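Local structure of sulfonate ABC transporter, periplasmic sulfonate-binding protein SsuA (Methylobacillus flagellatus, 3UIF) at residues L82-P87 and T295-D300; K199-V204 and Q279-K284; L5-I10 and K45-P50. The protein probably binds sulfonates or related sulfate esters in the periplasm and delivers them to an ABC transporter for import. All blocks are in the same frame, centred on the assembly; numbering follows the deposited sequence.

How the contacts relate
All three contacts can be placed by the two-lobed, type II periplasmic-binding-protein architecture. Contact 2 is wholly buried beside the hinge, where a selenomethionine, a histidine and a bridging water join K199-V204 to helix 276-291. Contact 1 is partly buried, and ties the loop that follows this same helix to the end of helix 77-85 mainly through small apolar groups, with no hydrogen bond across. Contact 3 is a surface contact; its two strands belong to the sheet that also includes strand 202-207. There, repeated backbone hydrogen bonds carry the pairing, with an apolar face round I10, V46 and W48 and a mixed, more exposed one carrying V7, R9, K45 and E47.

Contact 1. Residues L82-P87 and T295-D300; sequences LNASKP and TRTQAD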
loop_
_atom_site.group_PDB
_atom_site.type_symbol
_atom_site.label_atom_id
_atom_site.label_comp_id
_atom_site.label_asym_id
_atom_site.label_seq_id
_atom_site.Cartn_x
_atom_site.Cartn_y
_atom_site.Cartn_z
ATOM N N LEU A 82 -1.427 15.323 -0.050
ATOM C CA LEU A 82 -1.906 16.209 -1.106
ATOM C C LEU A 82 -3.287 16.800 -0.782
ATOM O O LEU A 82 -3.486 18.023 -0.820
ATOM C CB LEU A 82 -1.938 15.448 -2.441
ATOM C CG LEU A 82 -2.444 16.160 -3.696
ATOM C CD1 LEU A 82 -1.679 17.457 -3.941
ATOM C CD2 LEU A 82 -2.383 15.240 -4.905
ATOM N N ASN A 83 -4.226 15.914 -0.453
ATOM C CA ASN A 83 -5.607 16.285 -0.164
ATOM C C ASN A 83 -5.785 17.193 1.038
ATOM O O ASN A 83 -6.723 17.988 1.087
ATOM C CB ASN A 83 -6.469 15.041 -0.019
ATOM C CG ASN A 83 -6.762 14.391 -1.348
ATOM O OD1 ASN A 83 -6.714 15.040 -2.388
ATOM N ND2 ASN A 83 -7.064 13.101 -1.324
ATOM N N ALA A 84 -4.893 17.080 2.013
ATOM C CA ALA A 84 -4.928 17.977 3.161
ATOM C C ALA A 84 -4.703 19.418 2.696
ATOM O O ALA A 84 -5.462 20.314 3.062
ATOM C CB ALA A 84 -3.900 17.555 4.195
ATOM N N SER A 85 -3.689 19.620 1.851
ATOM C CA SER A 85 -3.392 20.925 1.246
ATOM C C SER A 85 -4.585 21.464 0.465
ATOM O O SER A 85 -4.862 22.662 0.505
ATOM C CB SER A 85 -2.187 20.823 0.305
ATOM O OG SER A 85 -1.109 20.141 0.919
ATOM N N LYS A 86 -5.272 20.565 -0.246
ATOM C CA LYS A 86 -6.423 20.899 -1.095
ATOM C C LYS A 86 -7.034 19.622 -1.659
ATOM O O LYS A 86 -6.304 18.755 -2.150
ATOM C CB LYS A 86 -6.007 21.799 -2.260
ATOM C CG LYS A 86 -7.159 22.236 -3.149
ATOM C CD LYS A 86 -6.641 22.745 -4.484
ATOM C CE LYS A 86 -7.713 23.514 -5.245
ATOM N NZ LYS A 86 -7.128 24.197 -6.436
ATOM N N PRO A 87 -8.378 19.499 -1.604
ATOM C CA PRO A 87 -9.001 18.324 -2.229
ATOM C C PRO A 87 -8.606 18.235 -3.717
ATOM O O PRO A 87 -8.923 19.133 -4.502
ATOM C CB PRO A 87 -10.512 18.604 -2.069
ATOM C CG PRO A 87 -10.608 19.562 -0.938
ATOM C CD PRO A 87 -9.382 20.421 -1.044
ATOM N N THR A 295 1.140 16.777 7.969
ATOM C CA THR A 295 0.167 17.777 7.512
ATOM C C THR A 295 -0.330 18.619 8.681
ATOM O O THR A 295 -0.439 18.131 9.807
ATOM C CB THR A 295 -1.073 17.133 6.841
ATOM O OG1 THR A 295 -1.753 16.281 7.771
ATOM C CG2 THR A 295 -0.682 16.317 5.617
ATOM N N ARG A 296 -0.636 19.883 8.408
ATOM C CA ARG A 296 -1.259 20.751 9.409
ATOM C C ARG A 296 -2.723 20.356 9.589
ATOM O O ARG A 296 -3.234 20.322 10.707
ATOM C CB ARG A 296 -1.167 22.218 8.986
ATOM C CG ARG A 296 0.187 22.613 8.421
ATOM C CD ARG A 296 0.272 24.097 8.072
ATOM N NE ARG A 296 0.002 25.008 9.204
ATOM C CZ ARG A 296 0.709 25.064 10.339
ATOM N NH1 ARG A 296 1.736 24.236 10.541
ATOM N NH2 ARG A 296 0.378 25.942 11.287
ATOM N N THR A 297 -3.358 20.019 8.469
ATOM C CA THR A 297 -4.805 19.828 8.342
ATOM C C THR A 297 -5.181 18.338 8.215
ATOM O O THR A 297 -4.314 17.484 7.997
ATOM C CB THR A 297 -5.295 20.687 7.137
ATOM O OG1 THR A 297 -5.524 22.023 7.592
ATOM C CG2 THR A 297 -6.574 20.161 6.445
ATOM N N GLN A 298 -6.465 18.029 8.392
ATOM C CA GLN A 298 -6.985 16.690 8.100
ATOM C C GLN A 298 -7.881 16.677 6.862
ATOM O O GLN A 298 -8.862 17.395 6.792
ATOM C CB GLN A 298 -7.744 16.126 9.294
ATOM C CG GLN A 298 -6.865 15.514 10.373
ATOM C CD GLN A 298 -7.644 14.564 11.277
ATOM O OE1 GLN A 298 -8.432 13.747 10.804
ATOM N NE2 GLN A 298 -7.425 14.671 12.581
ATOM N N ALA A 299 -7.530 15.852 5.882
ATOM C CA ALA A 299 -8.331 15.696 4.674
ATOM C C ALA A 299 -9.702 15.129 5.008
ATOM O O ALA A 299 -9.818 14.264 5.869
ATOM C CB ALA A 299 -7.615 14.778 3.693
ATOM N N ASP A 300 -10.734 15.629 4.335
ATOM C CA ASP A 300 -12.080 15.068 4.402
ATOM C C ASP A 300 -12.047 13.658 3.786
ATOM O O ASP A 300 -11.812 13.497 2.584
ATOM C CB ASP A 300 -13.043 16.002 3.655
ATOM C CG ASP A 300 -14.502 15.538 3.692
ATOM O OD1 ASP A 300 -14.827 14.496 4.306
ATOM O OD2 ASP A 300 -15.350 16.237 3.092
#
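A84 and N83, near the C-terminal end of helix 77-85, rest against A299, T295 and T297, in the loop between helices 276-291 and 301-304. In the type II periplasmic-binding-protein fold this is a helix end closed over by a late segment of the chain, and it is plain packing: no hydrogen bond crosses between the two segments. N83 shows how one side chain divides its work. Its CB lies 3.9 Å from CB of A299, which is the apolar part of its share. From there CG turns back beside the backbone N (chi1 -74°) and carries the amide away from the loop, toward the chain that follows its own helix. OD1 accepts from the backbone N of T88 and ND2 donates to the carbonyl of V89, and this pair of bonds fixes the rotation of the amide. The polar end thus holds the exit from the helix, while the first carbon serves the contact.

A84 occupies the middle. Its methyl reaches CG2 of T295 at 3.7 Å, whereas its backbone N faces CB of A299 at 3.9 Å, so the two flanking residues of the loop meet different sides of one alanine. Between them, CG2 of T297 comes to 3.6 Å from A84 O, a methyl lying against a carbonyl oxygen near the helix end. The loop brings its own reinforcement. In T295 the hydroxyl stands between the backbone N and the carbonyl carbon (chi1 61°), which leaves CG2 directed at A84 and turns OG1 forward along the loop. That hydroxyl donates to the carbonyl oxygen of T297, OG1 to O 2.8 Å, approaching in the carbonyl plane.

Contact 2. Residues K199-V204 and Q279-K284; sequences KLMGGV and QEHYRK
H281 sends its CG anti to the backbone N (chi1 171°), carrying the imidazole out from helix 276-291, while M201, a selenomethionine, keeps CG beside its own N (chi1 -61°) and then runs extended. The two side chains slide past one another in opposite directions. CG of M201 sits over one face of the imidazole, 3.7 Å from the ring centroid, in a CH-pi contact; SE follows at an oblique 4.1 Å from the same centroid. CB of M201 is 3.5 Å from H281 NE2.

One helix position on, the phenol of Y282 reaches toward G202 but stops short of it: its OH is 3.6 Å from G202 N. A water bridges the two, 3.0 Å from G202 N, whose hydrogen it accepts, and 3.0 Å from Y282 OH, in the plane of the phenol ring at its edge.

This buried junction lies beside the hinge of the binding protein. The chain passes here from the five-stranded lobe into strand 202-207 of the other, and L200 bonds through its backbone to T98 and S99 of the second crossing segment.

The ring of H281 is held at both nitrogens, ND1 by the carbonyl of D197 and NE2 by OD1 of D76. Two acceptors so placed, one of them a carboxylate, would probably favour a protonated imidazolium, with the selenomethionine chain covering one of its faces.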
loop_
_atom_site.group_PDB
_atom_site.type_symbol
_atom_site.label_atom_id
_atom_site.label_comp_id
_atom_site.label_asym_id
_atom_site.label_seq_id
_atom_site.Cartn_x
_atom_site.Cartn_y
_atom_site.Cartn_z
ATOM N N LYS A 199 -3.091 -2.935 8.174
ATOM C CA LYS A 199 -2.308 -3.222 6.996
ATOM C C LYS A 199 -2.251 -2.000 6.092
ATOM O O LYS A 199 -3.142 -1.151 6.132
ATOM C CB LYS A 199 -2.944 -4.380 6.249
ATOM C CG LYS A 199 -2.496 -5.751 6.715
ATOM C CD LYS A 199 -3.572 -6.775 6.372
ATOM C CE LYS A 199 -3.286 -8.118 7.014
ATOM N NZ LYS A 199 -2.747 -8.967 5.932
ATOM N N LEU A 200 -1.211 -1.925 5.273
ATOM C CA LEU A 200 -1.054 -0.816 4.311
ATOM C C LEU A 200 -2.021 -0.921 3.117
ATOM O O LEU A 200 -2.339 -2.019 2.632
ATOM C CB LEU A 200 0.404 -0.714 3.827
ATOM C CG LEU A 200 1.362 0.032 4.766
ATOM C CD1 LEU A 200 0.989 -0.146 6.236
ATOM C CD2 LEU A 200 2.802 -0.364 4.545
HETATM N N MSE A 201 -2.492 0.235 2.661
HETATM C CA MSE A 201 -3.499 0.291 1.593
HETATM C C MSE A 201 -3.108 1.243 0.463
HETATM O O MSE A 201 -1.949 1.656 0.354
HETATM C CB MSE A 201 -4.839 0.645 2.230
HETATM C CG MSE A 201 -5.260 -0.422 3.238
HETATM SE SE MSE A 201 -7.217 -0.382 3.487
HETATM C CE MSE A 201 -7.412 -1.787 4.856
ATOM N N GLY A 202 -4.078 1.579 -0.387
ATOM C CA GLY A 202 -3.876 2.434 -1.550
ATOM C C GLY A 202 -4.575 1.871 -2.769
ATOM O O GLY A 202 -5.531 1.095 -2.672
ATOM N N GLY A 203 -4.088 2.247 -3.938
ATOM C CA GLY A 203 -4.724 1.829 -5.168
ATOM C C GLY A 203 -4.685 2.904 -6.224
ATOM O O GLY A 203 -3.707 3.645 -6.330
ATOM N N VAL A 204 -5.773 2.984 -6.988
ATOM C CA VAL A 204 -5.861 3.837 -8.155
ATOM C C VAL A 204 -6.529 5.135 -7.784
ATOM O O VAL A 204 -7.711 5.163 -7.427
ATOM C CB VAL A 204 -6.635 3.166 -9.301
ATOM C CG1 VAL A 204 -6.731 4.098 -10.493
ATOM C CG2 VAL A 204 -5.977 1.853 -9.708
ATOM N N GLN A 279 -12.693 2.149 5.298
ATOM C CA GLN A 279 -13.078 3.437 5.851
ATOM C C GLN A 279 -12.277 3.734 7.123
ATOM O O GLN A 279 -11.668 4.796 7.260
ATOM C CB GLN A 279 -14.575 3.481 6.133
ATOM C CG GLN A 279 -15.431 3.628 4.879
ATOM C CD GLN A 279 -16.862 3.099 5.058
ATOM O OE1 GLN A 279 -17.543 3.381 6.066
ATOM N NE2 GLN A 279 -17.330 2.323 4.068
ATOM N N GLU A 280 -12.258 2.768 8.035
ATOM C CA GLU A 280 -11.563 2.913 9.301
ATOM C C GLU A 280 -10.037 3.162 9.142
ATOM O O GLU A 280 -9.456 4.050 9.777
ATOM C CB GLU A 280 -11.853 1.668 10.132
ATOM C CG GLU A 280 -11.164 1.622 11.475
ATOM C CD GLU A 280 -11.664 2.692 12.415
ATOM O OE1 GLU A 280 -12.580 3.467 12.028
ATOM O OE2 GLU A 280 -11.128 2.752 13.544
ATOM N N HIS A 281 -9.398 2.378 8.285
ATOM C CA HIS A 281 -8.010 2.612 7.942
ATOM C C HIS A 281 -7.800 4.037 7.472
ATOM O O HIS A 281 -6.840 4.687 7.876
ATOM C CB HIS A 281 -7.549 1.603 6.890
ATOM C CG HIS A 281 -6.186 1.901 6.326
ATOM N ND1 HIS A 281 -5.043 1.585 6.980
ATOM C CD2 HIS A 281 -5.802 2.553 5.150
ATOM C CE1 HIS A 281 -3.978 1.993 6.245
ATOM N NE2 HIS A 281 -4.446 2.587 5.130
ATOM N N TYR A 282 -8.690 4.542 6.619
ATOM C CA TYR A 282 -8.557 5.910 6.098
ATOM C C TYR A 282 -8.799 7.021 7.128
ATOM O O TYR A 282 -8.023 7.982 7.201
ATOM C CB TYR A 282 -9.388 6.094 4.833
ATOM C CG TYR A 282 -8.621 5.599 3.640
ATOM C CD1 TYR A 282 -7.765 6.460 2.946
ATOM C CD2 TYR A 282 -8.711 4.262 3.221
ATOM C CE1 TYR A 282 -7.034 6.011 1.862
ATOM C CE2 TYR A 282 -7.975 3.805 2.140
ATOM C CZ TYR A 282 -7.133 4.683 1.468
ATOM O OH TYR A 282 -6.389 4.270 0.389
ATOM N N ARG A 283 -9.851 6.868 7.924
ATOM C CA ARG A 283 -10.057 7.683 9.111
ATOM C C ARG A 283 -8.799 7.668 10.001
ATOM O O ARG A 283 -8.319 8.716 10.428
ATOM C CB ARG A 283 -11.293 7.203 9.903
ATOM C CG ARG A 283 -11.498 7.964 11.214
ATOM C CD ARG A 283 -12.590 7.394 12.138
ATOM N NE ARG A 283 -12.180 6.202 12.915
ATOM C CZ ARG A 283 -11.423 6.221 14.016
ATOM N NH1 ARG A 283 -11.134 5.084 14.642
ATOM N NH2 ARG A 283 -10.950 7.368 14.503
ATOM N N LYS A 284 -8.259 6.483 10.272
ATOM C CA LYS A 284 -7.110 6.374 11.165
ATOM C C LYS A 284 -5.869 7.030 10.557
ATOM O O LYS A 284 -5.176 7.815 11.225
ATOM C CB LYS A 284 -6.835 4.920 11.513
ATOM C CG LYS A 284 -7.700 4.382 12.630
ATOM C CD LYS A 284 -7.283 2.966 12.986
ATOM C CE LYS A 284 -7.954 2.490 14.269
ATOM N NZ LYS A 284 -7.308 1.240 14.776
HETATM O O HOH W 1 -7.061 1.410 -0.253
#

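Contact 3. Residues L5-I10 and K45-P50; sequences LKVVRI and KVEWVP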
loop_
_atom_site.group_PDB
_atom_site.type_symbol
_atom_site.label_atom_id
_atom_site.label_comp_id
_atom_site.label_asym_id
_atom_site.label_seq_id
_atom_site.Cartn_x
_atom_site.Cartn_y
_atom_site.Cartn_z
ATOM N N LEU A 5 -7.012 8.212 -30.511
ATOM C CA LEU A 5 -6.987 7.777 -29.112
ATOM C C LEU A 5 -7.013 8.922 -28.080
ATOM O O LEU A 5 -6.514 10.020 -28.341
ATOM C CB LEU A 5 -5.795 6.836 -28.866
ATOM C CG LEU A 5 -5.756 5.584 -29.760
ATOM C CD1 LEU A 5 -4.365 4.975 -29.765
ATOM C CD2 LEU A 5 -6.806 4.549 -29.360
ATOM N N LYS A 6 -7.625 8.656 -26.927
ATOM C CA LYS A 6 -7.566 9.556 -25.774
ATOM C C LYS A 6 -6.350 9.210 -24.918
ATOM O O LYS A 6 -6.229 8.086 -24.424
ATOM C CB LYS A 6 -8.835 9.424 -24.929
ATOM C CG LYS A 6 -10.065 10.060 -25.549
ATOM C CD LYS A 6 -11.291 9.158 -25.436
ATOM C CE LYS A 6 -12.573 9.937 -25.722
ATOM N NZ LYS A 6 -13.706 9.026 -26.062
ATOM N N VAL A 7 -5.450 10.165 -24.740
ATOM C CA VAL A 7 -4.284 9.929 -23.895
ATOM C C VAL A 7 -4.673 10.078 -22.435
ATOM O O VAL A 7 -5.176 11.115 -22.018
ATOM C CB VAL A 7 -3.105 10.872 -24.210
ATOM C CG1 VAL A 7 -2.075 10.824 -23.081
ATOM C CG2 VAL A 7 -2.455 10.488 -25.524
ATOM N N VAL A 8 -4.454 9.023 -21.668
ATOM C CA VAL A 8 -4.685 9.075 -20.242
ATOM C C VAL A 8 -3.357 8.804 -19.551
ATOM O O VAL A 8 -2.733 7.758 -19.748
ATOM C CB VAL A 8 -5.806 8.109 -19.820
ATOM C CG1 VAL A 8 -5.922 8.034 -18.304
ATOM C CG2 VAL A 8 -7.131 8.576 -20.420
ATOM N N ARG A 9 -2.908 9.791 -18.790
ATOM C CA ARG A 9 -1.640 9.701 -18.081
ATOM C C ARG A 9 -1.842 9.038 -16.739
ATOM O O ARG A 9 -2.670 9.480 -15.935
ATOM C CB ARG A 9 -1.017 11.086 -17.893
ATOM C CG ARG A 9 0.115 11.405 -18.861
ATOM C CD ARG A 9 -0.103 12.724 -19.604
ATOM N NE ARG A 9 -1.072 13.614 -18.942
ATOM C CZ ARG A 9 -1.559 14.743 -19.461
ATOM N NH1 ARG A 9 -1.178 15.159 -20.662
ATOM N NH2 ARG A 9 -2.438 15.462 -18.767
ATOM N N ILE A 10 -1.082 7.968 -16.517
ATOM C CA ILE A 10 -1.159 7.188 -15.277
ATOM C C ILE A 10 0.208 7.030 -14.613
ATOM O O ILE A 10 1.154 6.517 -15.211
ATOM C CB ILE A 10 -1.827 5.817 -15.505
ATOM C CG1 ILE A 10 -3.113 5.993 -16.321
ATOM C CG2 ILE A 10 -2.118 5.163 -14.175
ATOM C CD1 ILE A 10 -3.954 4.748 -16.506
ATOM N N LYS A 45 -5.656 5.489 -24.883
ATOM C CA LYS A 45 -4.235 5.211 -24.805
ATOM C C LYS A 45 -3.689 5.587 -23.429
ATOM O O LYS A 45 -3.603 6.767 -23.074
ATOM C CB LYS A 45 -3.469 5.951 -25.905
ATOM C CG LYS A 45 -1.963 5.698 -25.902
ATOM C CD LYS A 45 -1.279 6.567 -26.952
ATOM C CE LYS A 45 0.235 6.421 -26.907
ATOM N NZ LYS A 45 0.847 7.225 -28.006
ATOM N N VAL A 46 -3.314 4.571 -22.663
ATOM C CA VAL A 46 -2.668 4.798 -21.389
ATOM C C VAL A 46 -1.221 5.181 -21.635
ATOM O O VAL A 46 -0.557 4.607 -22.496
ATOM C CB VAL A 46 -2.793 3.590 -20.431
ATOM C CG1 VAL A 46 -2.687 2.281 -21.203
ATOM C CG2 VAL A 46 -1.754 3.650 -19.304
ATOM N N GLU A 47 -0.766 6.188 -20.900
ATOM C CA GLU A 47 0.625 6.581 -20.898
ATOM C C GLU A 47 1.179 6.532 -19.485
ATOM O O GLU A 47 0.620 7.120 -18.562
ATOM C CB GLU A 47 0.774 7.980 -21.459
ATOM C CG GLU A 47 0.970 8.016 -22.956
ATOM C CD GLU A 47 1.295 9.413 -23.434
ATOM O OE1 GLU A 47 1.889 10.173 -22.625
ATOM O OE2 GLU A 47 0.962 9.741 -24.606
ATOM N N TRP A 48 2.286 5.835 -19.313
ATOM C CA TRP A 48 2.807 5.633 -17.980
ATOM C C TRP A 48 3.721 6.744 -17.599
ATOM O O TRP A 48 4.491 7.225 -18.416
ATOM C CB TRP A 48 3.509 4.303 -17.881
ATOM C CG TRP A 48 2.611 3.143 -18.211
ATOM C CD1 TRP A 48 2.666 2.325 -19.335
ATOM C CD2 TRP A 48 1.476 2.633 -17.420
ATOM N NE1 TRP A 48 1.689 1.367 -19.293
ATOM C CE2 TRP A 48 0.938 1.489 -18.174
ATOM C CE3 TRP A 48 0.881 2.987 -16.201
ATOM C CZ2 TRP A 48 -0.144 0.743 -17.712
ATOM C CZ3 TRP A 48 -0.209 2.230 -15.745
ATOM C CH2 TRP A 48 -0.708 1.131 -16.484
ATOM N N VAL A 49 3.596 7.193 -16.354
ATOM C CA VAL A 49 4.520 8.156 -15.782
ATOM C C VAL A 49 5.184 7.464 -14.584
ATOM O O VAL A 49 4.737 7.593 -13.454
ATOM C CB VAL A 49 3.817 9.482 -15.387
ATOM C CG1 VAL A 49 4.831 10.511 -14.911
ATOM C CG2 VAL A 49 3.011 10.044 -16.560
ATOM N N PRO A 50 6.247 6.697 -14.846
ATOM C CA PRO A 50 6.986 6.061 -13.768
ATOM C C PRO A 50 7.665 7.104 -12.866
ATOM O O PRO A 50 8.197 8.106 -13.344
ATOM C CB PRO A 50 8.041 5.245 -14.520
ATOM C CG PRO A 50 8.268 6.020 -15.776
ATOM C CD PRO A 50 6.902 6.500 -16.154
#
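I10 packs against V46 and W48 on the close-fitting face of parallel strands 6-17 and 44-51, neighbours in the mixed sheet of one lobe of the type II binding-protein fold. Its CD1 touches V46 CG2 at 3.7 Å and its CG2 meets W48 CZ3 at 3.8 Å. Because V46 carries CG2 anti to the backbone N, this one methyl also lies over the centre of the indole, 3.6 Å above its plane. Helices 26-32 and 35-41 also pack on the indole.

On the looser, partly solvent-exposed face the carboxylate of E47 lies across the V7 isopropyl group, OE2 being 3.6 Å from both CG1 and CG2. CG of R9 meets V49 CG2 at 3.9 Å; beyond it the chain bends at chi2 and chi3, and NE stays 5.8 Å from E47 OE1, too far for a salt bridge. With a lysine in place of E47 the carboxylate over V7 is gone, and the new positive charge would probably lie unfavourably close to R9.

Between the faces, E47 bonds through its N to V8 O and through its O to I10 N, the latter at 2.8 Å and nearly straight (175°). Strand 71-75 flanks the other edge of strand 6-17. The strands are thus joined by main-chain hydrogen bonds without side-chain atoms, while one face buries apolar groups and the other mixes aliphatic contacts with charges that may attract weakly.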